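Local structure of PHD finger protein 3 (Homo sapiens, 6IC9) at residues 17-22 with 49-54; 104-109 with 116-121. The protein reads the phosphorylated C-terminal domain of RNA polymerase II through its SPOC domain, the part described here, and so regulates neuronal gene expression. All coordinates share one frame; numbering follows the deposited sequence. Where two conformers were deposited one is given.

Contacts 1 and 2 are neighbouring seams of one curled sheet, and together they illustrate how chemistry follows position in a fold. Their centres lie about 8 Å apart, and strands 48-55 and 104-107 pair between them, through probable backbone hydrogen bonds such as Gly52 N to Val106 O. Contact 1 joins distant parts of the chain in parallel and is only partly buried: apolar side chains occupy one face and amides the other. Contact 2 is a local antiparallel hairpin, mostly buried, where an aromatic ring lies on an aliphatic chain and a water enters at one end. Both also supply residues that meet the bound peptide.

Contact 1. Residues 17-22 with 49-54; sequences GFINMP and IQVGGR
The parallel seam that closes the SPOC beta-barrel sets Ile19 and Asn20 beside Ile49 and Gln50, where the two end strands of the curled sheet meet. Three backbone bonds join them in the alternating manner of parallel strands. Ile49 brackets Ile19, its N giving a hydrogen bond to Phe18 O and its O accepting one from Asn20 N at 2.8 Å. Asn20 in turn brackets Gln50, since its O also receives Val51 N, at a straight 168°.

The two faces differ sharply. On the side of Ile19 and Ile49, Ile19 CG2, anti to its backbone N, touches Val51 CG2 at 3.8 Å. Met21 lies across Val51, CB against CB, and its extended chain carries SD to 4.0 Å from Val51 CG1. Leu94 of helix 85-101 packs on both Ile19 and Met21, so this side belongs to the interior. On the other face Asn20 and Gln50 run side by side, their amide planes turned 63° apart. A bend at chi2 (-63°) puts Gln50 CD 4.0 Å from Asn20 CB.

Farther on, Gly52 and Gly53 form a classic beta bulge opposite Val106, and Arg54 NH2 bonds to a modified side chain of the bound peptide, presumably a phosphoserine. Met21 and Pro22 also pack on the peptide, while Pro22 CD rests 3.7 Å from Val51 O.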
ATOM      1  N   GLY A  17      12.002  -2.382   4.798  1.00 27.70           N
ATOM      2  CA  GLY A  17      12.068  -3.698   4.197  1.00 30.18           C
ATOM      3  C   GLY A  17      12.014  -3.552   2.697  1.00 30.39           C
ATOM      4  O   GLY A  17      12.098  -2.443   2.180  1.00 31.13           O
ATOM      5  N   PHE A  18      11.916  -4.682   2.004  1.00 27.11           N
ATOM      6  CA  PHE A  18      11.878  -4.663   0.540  1.00 24.23           C
ATOM      7  C   PHE A  18      10.428  -4.622   0.061  1.00 29.71           C
ATOM      8  O   PHE A  18       9.537  -5.216   0.671  1.00 28.81           O
ATOM      9  CB  PHE A  18      12.526  -5.920  -0.046  1.00 28.29           C
ATOM     10  CG  PHE A  18      14.004  -5.894   0.050  1.00 28.99           C
ATOM     11  CD1 PHE A  18      14.617  -6.260   1.245  1.00 33.39           C
ATOM     12  CD2 PHE A  18      14.786  -5.386  -0.994  1.00 29.52           C
ATOM     13  CE1 PHE A  18      16.034  -6.220   1.366  1.00 34.71           C
ATOM     14  CE2 PHE A  18      16.225  -5.362  -0.875  1.00 31.63           C
ATOM     15  CZ  PHE A  18      16.826  -5.745   0.324  1.00 32.35           C
ATOM     16  N   ILE A  19      10.234  -4.018  -1.105  1.00 26.44           N
ATOM     17  CA  ILE A  19       9.122  -4.335  -1.969  1.00 27.15           C
ATOM     18  C   ILE A  19       9.673  -5.055  -3.185  1.00 27.43           C
ATOM     19  O   ILE A  19      10.635  -4.593  -3.810  1.00 29.00           O
ATOM     20  CB  ILE A  19       8.357  -3.063  -2.369  1.00 25.42           C
ATOM     21  CG1 ILE A  19       7.672  -2.491  -1.115  1.00 26.53           C
ATOM     22  CG2 ILE A  19       7.376  -3.409  -3.479  1.00 27.13           C
ATOM     23  CD1 ILE A  19       6.862  -1.156  -1.405  1.00 25.95           C
ATOM     24  N   ASN A  20       9.052  -6.159  -3.546  1.00 27.80           N
ATOM     25  CA  ASN A  20       9.624  -7.010  -4.584  1.00 29.72           C
ATOM     26  C   ASN A  20       8.518  -7.375  -5.553  1.00 28.63           C
ATOM     27  O   ASN A  20       7.624  -8.146  -5.201  1.00 28.02           O
ATOM     28  CB  ASN A  20      10.272  -8.268  -3.977  1.00 31.33           C
ATOM     29  CG  ASN A  20      11.044  -9.066  -5.019  1.00 38.12           C
ATOM     30  OD1 ASN A  20      10.919  -8.788  -6.206  1.00 34.66           O
ATOM     31  ND2 ASN A  20      11.871 -10.031  -4.573  1.00 36.40           N
ATOM     32  N   MET A  21       8.565  -6.819  -6.773  1.00 28.41           N
ATOM     33  CA  MET A  21       7.630  -7.217  -7.822  1.00 28.07           C
ATOM     34  C   MET A  21       8.435  -7.914  -8.902  1.00 34.26           C
ATOM     35  O   MET A  21       9.128  -7.251  -9.684  1.00 30.88           O
ATOM     36  CB  MET A  21       6.864  -6.024  -8.424  1.00 32.31           C
ATOM     37  CG  MET A  21       5.778  -6.495  -9.394  1.00 31.20           C
ATOM     38  SD  MET A  21       4.710  -5.208 -10.006  1.00 33.57           S
ATOM     39  CE  MET A  21       3.517  -6.092 -11.011  1.00 31.50           C
ATOM     40  N   PRO A  22       8.391  -9.238  -8.968  1.00 37.48           N
ATOM     41  CA  PRO A  22       9.237  -9.974  -9.916  1.00 39.55           C
ATOM     42  C   PRO A  22       9.054  -9.500 -11.344  1.00 38.92           C
ATOM     43  O   PRO A  22       7.923  -9.305 -11.820  1.00 42.68           O
ATOM     44  CB  PRO A  22       8.785 -11.433  -9.728  1.00 41.05           C
ATOM     45  CG  PRO A  22       8.360 -11.483  -8.246  1.00 42.55           C
ATOM     46  CD  PRO A  22       7.702 -10.114  -8.001  1.00 39.67           C
ATOM     47  N   ILE A  49       7.901  -7.439   0.985  1.00 28.72           N
ATOM     48  CA  ILE A  49       6.528  -7.503   0.498  1.00 28.85           C
ATOM     49  C   ILE A  49       6.564  -7.949  -0.949  1.00 29.70           C
ATOM     50  O   ILE A  49       7.104  -7.229  -1.797  1.00 28.03           O
ATOM     51  CB  ILE A  49       5.843  -6.135   0.599  1.00 27.06           C
ATOM     52  CG1 ILE A  49       5.786  -5.686   2.045  1.00 29.46           C
ATOM     53  CG2 ILE A  49       4.430  -6.193  -0.107  1.00 28.69           C
ATOM     54  CD1 ILE A  49       5.338  -4.237   2.209  1.00 29.99           C
ATOM     55  N   GLN A  50       5.986  -9.128  -1.236  1.00 27.34           N
ATOM     56  CA  GLN A  50       5.972  -9.702  -2.580  1.00 28.24           C
ATOM     57  C   GLN A  50       4.741  -9.211  -3.313  1.00 29.86           C
ATOM     58  O   GLN A  50       3.623  -9.518  -2.911  1.00 32.73           O
ATOM     59  CB  GLN A  50       5.922 -11.233  -2.545  1.00 33.19           C
ATOM     60  CG  GLN A  50       7.132 -11.835  -1.849  1.00 40.36           C
ATOM     61  CD  GLN A  50       8.442 -11.528  -2.575  1.00 46.13           C
ATOM     62  OE1 GLN A  50       8.527 -11.536  -3.835  1.00 46.54           O
ATOM     63  NE2 GLN A  50       9.474 -11.249  -1.786  1.00 39.43           N
ATOM     64  N   VAL A  51       4.935  -8.467  -4.383  1.00 27.38           N
ATOM     65  CA  VAL A  51       3.777  -7.998  -5.148  1.00 29.28           C
ATOM     66  C   VAL A  51       3.391  -9.097  -6.140  1.00 33.65           C
ATOM     67  O   VAL A  51       4.157  -9.416  -7.062  1.00 37.66           O
ATOM     68  CB  VAL A  51       4.095  -6.683  -5.859  1.00 28.93           C
ATOM     69  CG1 VAL A  51       2.849  -6.168  -6.605  1.00 34.77           C
ATOM     70  CG2 VAL A  51       4.647  -5.673  -4.860  1.00 29.21           C
ATOM     71  N   GLY A  52       2.251  -9.715  -5.909  1.00 29.72           N
ATOM     72  CA  GLY A  52       1.766 -10.863  -6.639  1.00 32.49           C
ATOM     73  C   GLY A  52       0.879 -10.586  -7.810  1.00 34.61           C
ATOM     74  O   GLY A  52       0.550 -11.510  -8.556  1.00 36.43           O
ATOM     75  N   GLY A  53       0.415  -9.357  -7.981  1.00 31.04           N
ATOM     76  CA  GLY A  53      -0.533  -9.116  -9.045  1.00 31.55           C
ATOM     77  C   GLY A  53      -1.061  -7.706  -9.013  1.00 28.84           C
ATOM     78  O   GLY A  53      -0.578  -6.841  -8.262  1.00 27.10           O
ATOM     79  N   ARG A  54      -2.057  -7.487  -9.838  1.00 27.07           N
ATOM     80  CA  ARG A  54      -2.604  -6.154  -9.970  1.00 27.27           C
ATOM     81  C   ARG A  54      -4.116  -6.222  -9.966  1.00 28.54           C
ATOM     82  O   ARG A  54      -4.730  -7.260 -10.272  1.00 33.88           O
ATOM     83  CB  ARG A  54      -2.092  -5.477 -11.240  1.00 28.48           C
ATOM     84  CG  ARG A  54      -2.438  -6.252 -12.472  1.00 32.86           C
ATOM     85  CD  ARG A  54      -1.622  -5.835 -13.700  1.00 35.97           C
ATOM     86  NE  ARG A  54      -2.111  -6.579 -14.862  1.00 42.26           N
ATOM     87  CZ  ARG A  54      -1.483  -6.641 -16.034  1.00 48.60           C
ATOM     88  NH1 ARG A  54      -0.323  -6.015 -16.213  1.00 42.11           N
ATOM     89  NH2 ARG A  54      -2.033  -7.314 -17.048  1.00 46.36           N
TER

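Contact 2. Residues 104-109 with 116-121; sequences YGVAAN and DMYLIP
Tyr104 and Ile120 anchor the tight end of a beta hairpin in the SPOC barrel, formed by antiparallel strands 104-107 and 114-122. Ile120 CG1 sits over the centre of the Tyr104 ring, 3.6 Å from the centroid and only 7° off the ring normal, a clear CH-pi contact. Ile120 CG2 adds to it near the hydroxyl end, 3.8 Å from Tyr104 CE1, and Pro121 CD meets Tyr104 CD1 obliquely. The Tyr104 hydroxyl is hydrogen-bonded to Trp61 of helix 57-70, which fixes the far end of the ring. An alanine in place of Tyr104 would probably open a gap over Ile120 CG1 where the ring had lain and leave Trp61 NE1 without its hydroxyl partner.

Next along, Gly105 and Leu119 form a hydrogen-bonded pair with two 2.8 Å bonds, Gly105 N to Leu119 O and Leu119 N to Gly105 O. Val106 and Tyr118 then lie side by side, with Val106 CG2 at the edge of the Tyr118 ring, 3.9 Å from CE1. Both side chains also pack on the bound peptide.

Toward the turn the pairing grows looser, and the chain leads to the exposed Ala108. Ala107 N still bonds directly to Met117 O at 2.9 Å, and Ala107 CB meets Met117 CB. The matching return bond is replaced by a water, which donates to Ala107 O and accepts from Met117 N, each at 2.9 Å.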
ATOM      1  N   TYR A 104      -3.791  -0.972  -9.068  1.00 26.25           N
ATOM      2  CA  TYR A 104      -3.080  -1.088  -7.806  1.00 26.33           C
ATOM      3  C   TYR A 104      -2.338  -2.424  -7.758  1.00 25.77           C
ATOM      4  O   TYR A 104      -2.722  -3.404  -8.408  1.00 27.18           O
ATOM      5  CB  TYR A 104      -4.044  -1.004  -6.599  1.00 24.18           C
ATOM      6  CG  TYR A 104      -4.806   0.307  -6.455  1.00 25.87           C
ATOM      7  CD1 TYR A 104      -4.406   1.490  -7.155  1.00 24.63           C
ATOM      8  CD2 TYR A 104      -5.924   0.382  -5.614  1.00 26.57           C
ATOM      9  CE1 TYR A 104      -5.139   2.679  -7.039  1.00 31.20           C
ATOM     10  CE2 TYR A 104      -6.643   1.594  -5.484  1.00 31.31           C
ATOM     11  CZ  TYR A 104      -6.235   2.724  -6.199  1.00 31.28           C
ATOM     12  OH  TYR A 104      -6.923   3.917  -6.071  1.00 34.55           O
ATOM     13  N   GLY A 105      -1.303  -2.488  -6.930  1.00 25.44           N
ATOM     14  CA  GLY A 105      -0.605  -3.757  -6.692  1.00 24.51           C
ATOM     15  C   GLY A 105      -1.268  -4.526  -5.554  1.00 27.43           C
ATOM     16  O   GLY A 105      -1.804  -3.928  -4.609  1.00 28.00           O
ATOM     17  N   VAL A 106      -1.159  -5.857  -5.601  1.00 25.19           N
ATOM     18  CA  VAL A 106      -1.683  -6.748  -4.551  1.00 26.31           C
ATOM     19  C   VAL A 106      -0.527  -7.503  -3.909  1.00 25.42           C
ATOM     20  O   VAL A 106       0.226  -8.197  -4.611  1.00 28.59           O
ATOM     21  CB  VAL A 106      -2.708  -7.745  -5.119  1.00 29.34           C
ATOM     22  CG1 VAL A 106      -3.326  -8.548  -3.949  1.00 28.69           C
ATOM     23  CG2 VAL A 106      -3.811  -6.976  -5.902  1.00 28.45           C
ATOM     24  N   ALA A 107      -0.376  -7.372  -2.579  1.00 26.64           N
ATOM     25  CA  ALA A 107       0.636  -8.157  -1.869  1.00 28.80           C
ATOM     26  C   ALA A 107       0.198  -9.615  -1.788  1.00 31.63           C
ATOM     27  O   ALA A 107      -0.972  -9.923  -1.527  1.00 29.87           O
ATOM     28  CB  ALA A 107       0.882  -7.607  -0.435  1.00 26.41           C
ATOM     29  N   ALA A 108       1.154 -10.530  -1.988  1.00 29.67           N
ATOM     30  CA  ALA A 108       0.813 -11.948  -2.037  1.00 34.23           C
ATOM     31  C   ALA A 108       1.346 -12.775  -0.855  1.00 39.33           C
ATOM     32  O   ALA A 108       1.084 -13.980  -0.807  1.00 38.95           O
ATOM     33  CB  ALA A 108       1.324 -12.555  -3.350  1.00 37.16           C
ATOM     34  N   ASN A 109       2.098 -12.195   0.065  1.00 33.59           N
ATOM     35  CA  ASN A 109       2.726 -12.951   1.164  1.00 37.34           C
ATOM     36  C   ASN A 109       2.410 -12.302   2.499  1.00 41.79           C
ATOM     37  O   ASN A 109       3.285 -12.071   3.341  1.00 43.93           O
ATOM     38  CB  ASN A 109       4.252 -13.083   0.982  1.00 38.59           C
ATOM     39  CG  ASN A 109       4.980 -11.734   1.108  1.00 39.44           C
ATOM     40  OD1 ASN A 109       4.415 -10.681   0.743  1.00 34.39           O
ATOM     41  ND2 ASN A 109       6.228 -11.763   1.628  1.00 32.17           N
ATOM     42  N   ASP A 116      -5.225  -8.048   3.818  1.00 28.09           N
ATOM     43  CA  ASP A 116      -4.948  -7.550   2.465  1.00 27.25           C
ATOM     44  C   ASP A 116      -3.996  -6.367   2.540  1.00 27.68           C
ATOM     45  O   ASP A 116      -4.023  -5.591   3.500  1.00 28.45           O
ATOM     46  CB  ASP A 116      -6.189  -7.007   1.704  1.00 25.17           C
ATOM     47  CG  ASP A 116      -7.389  -7.923   1.780  1.00 34.16           C
ATOM     48  OD1 ASP A 116      -8.231  -7.713   2.686  1.00 35.67           O
ATOM     49  OD2 ASP A 116      -7.483  -8.808   0.928  1.00 32.02           O
ATOM     50  N   MET A 117      -3.155  -6.249   1.530  1.00 24.17           N
ATOM     51  CA  MET A 117      -2.343  -5.052   1.387  1.00 23.66           C
ATOM     52  C   MET A 117      -2.267  -4.677  -0.087  1.00 25.00           C
ATOM     53  O   MET A 117      -1.903  -5.505  -0.929  1.00 26.53           O
ATOM     54  CB  MET A 117      -0.947  -5.249   1.978  1.00 28.62           C
ATOM     55  CG  MET A 117      -0.111  -3.974   1.840  1.00 31.61           C
ATOM     56  SD  MET A 117       1.299  -4.086   2.981  1.00 38.90           S
ATOM     57  CE  MET A 117       1.956  -2.458   2.802  1.00 38.97           C
ATOM     58  N   TYR A 118      -2.628  -3.444  -0.397  1.00 23.95           N
ATOM     59  CA  TYR A 118      -2.591  -2.946  -1.770  1.00 23.32           C
ATOM     60  C   TYR A 118      -1.580  -1.820  -1.879  1.00 25.12           C
ATOM     61  O   TYR A 118      -1.377  -1.053  -0.931  1.00 27.00           O
ATOM     62  CB  TYR A 118      -3.962  -2.413  -2.213  1.00 25.69           C
ATOM     63  CG  TYR A 118      -5.022  -3.511  -2.128  1.00 26.81           C
ATOM     64  CD1 TYR A 118      -5.009  -4.565  -3.041  1.00 25.36           C
ATOM     65  CD2 TYR A 118      -5.968  -3.506  -1.080  1.00 27.68           C
ATOM     66  CE1 TYR A 118      -5.954  -5.611  -2.932  1.00 27.63           C
ATOM     67  CE2 TYR A 118      -6.936  -4.515  -0.976  1.00 25.40           C
ATOM     68  CZ  TYR A 118      -6.896  -5.559  -1.885  1.00 30.09           C
ATOM     69  OH  TYR A 118      -7.846  -6.537  -1.751  1.00 28.30           O
ATOM     70  N   LEU A 119      -0.953  -1.703  -3.045  0.55 24.34           N
ATOM     71  CA  LEU A 119       0.034  -0.664  -3.312  0.55 23.13           C
ATOM     72  C   LEU A 119      -0.566   0.293  -4.304  0.55 24.69           C
ATOM     73  O   LEU A 119      -0.865  -0.109  -5.433  0.55 24.15           O
ATOM     74  CB  LEU A 119       1.320  -1.263  -3.887  0.55 25.35           C
ATOM     75  CG  LEU A 119       2.680  -0.580  -3.791  0.55 29.53           C
ATOM     76  CD1 LEU A 119       3.200  -0.429  -2.309  0.55 25.80           C
ATOM     77  CD2 LEU A 119       3.649  -1.514  -4.539  0.55 25.81           C
ATOM     78  N   ILE A 120      -0.695   1.555  -3.901  1.00 25.07           N
ATOM     79  CA  ILE A 120      -1.440   2.576  -4.615  1.00 25.59           C
ATOM     80  C   ILE A 120      -0.463   3.630  -5.139  1.00 24.58           C
ATOM     81  O   ILE A 120       0.232   4.266  -4.349  1.00 26.59           O
ATOM     82  CB  ILE A 120      -2.486   3.209  -3.687  1.00 23.32           C
ATOM     83  CG1 ILE A 120      -3.541   2.154  -3.343  1.00 30.10           C
ATOM     84  CG2 ILE A 120      -3.113   4.473  -4.407  1.00 26.10           C
ATOM     85  CD1 ILE A 120      -4.581   2.647  -2.288  1.00 31.62           C
ATOM     86  N   PRO A 121      -0.401   3.880  -6.439  1.00 23.97           N
ATOM     87  CA  PRO A 121       0.391   5.017  -6.918  1.00 25.16           C
ATOM     88  C   PRO A 121      -0.413   6.305  -6.752  1.00 29.63           C
ATOM     89  O   PRO A 121      -1.567   6.390  -7.184  1.00 35.64           O
ATOM     90  CB  PRO A 121       0.624   4.682  -8.390  1.00 27.60           C
ATOM     91  CG  PRO A 121      -0.582   3.878  -8.784  1.00 27.74           C
ATOM     92  CD  PRO A 121      -0.948   3.068  -7.549  1.00 26.38           C
TER
HETATM   93  O   HOH W   1      -3.151  -8.673  -0.138  1.00 29.13           O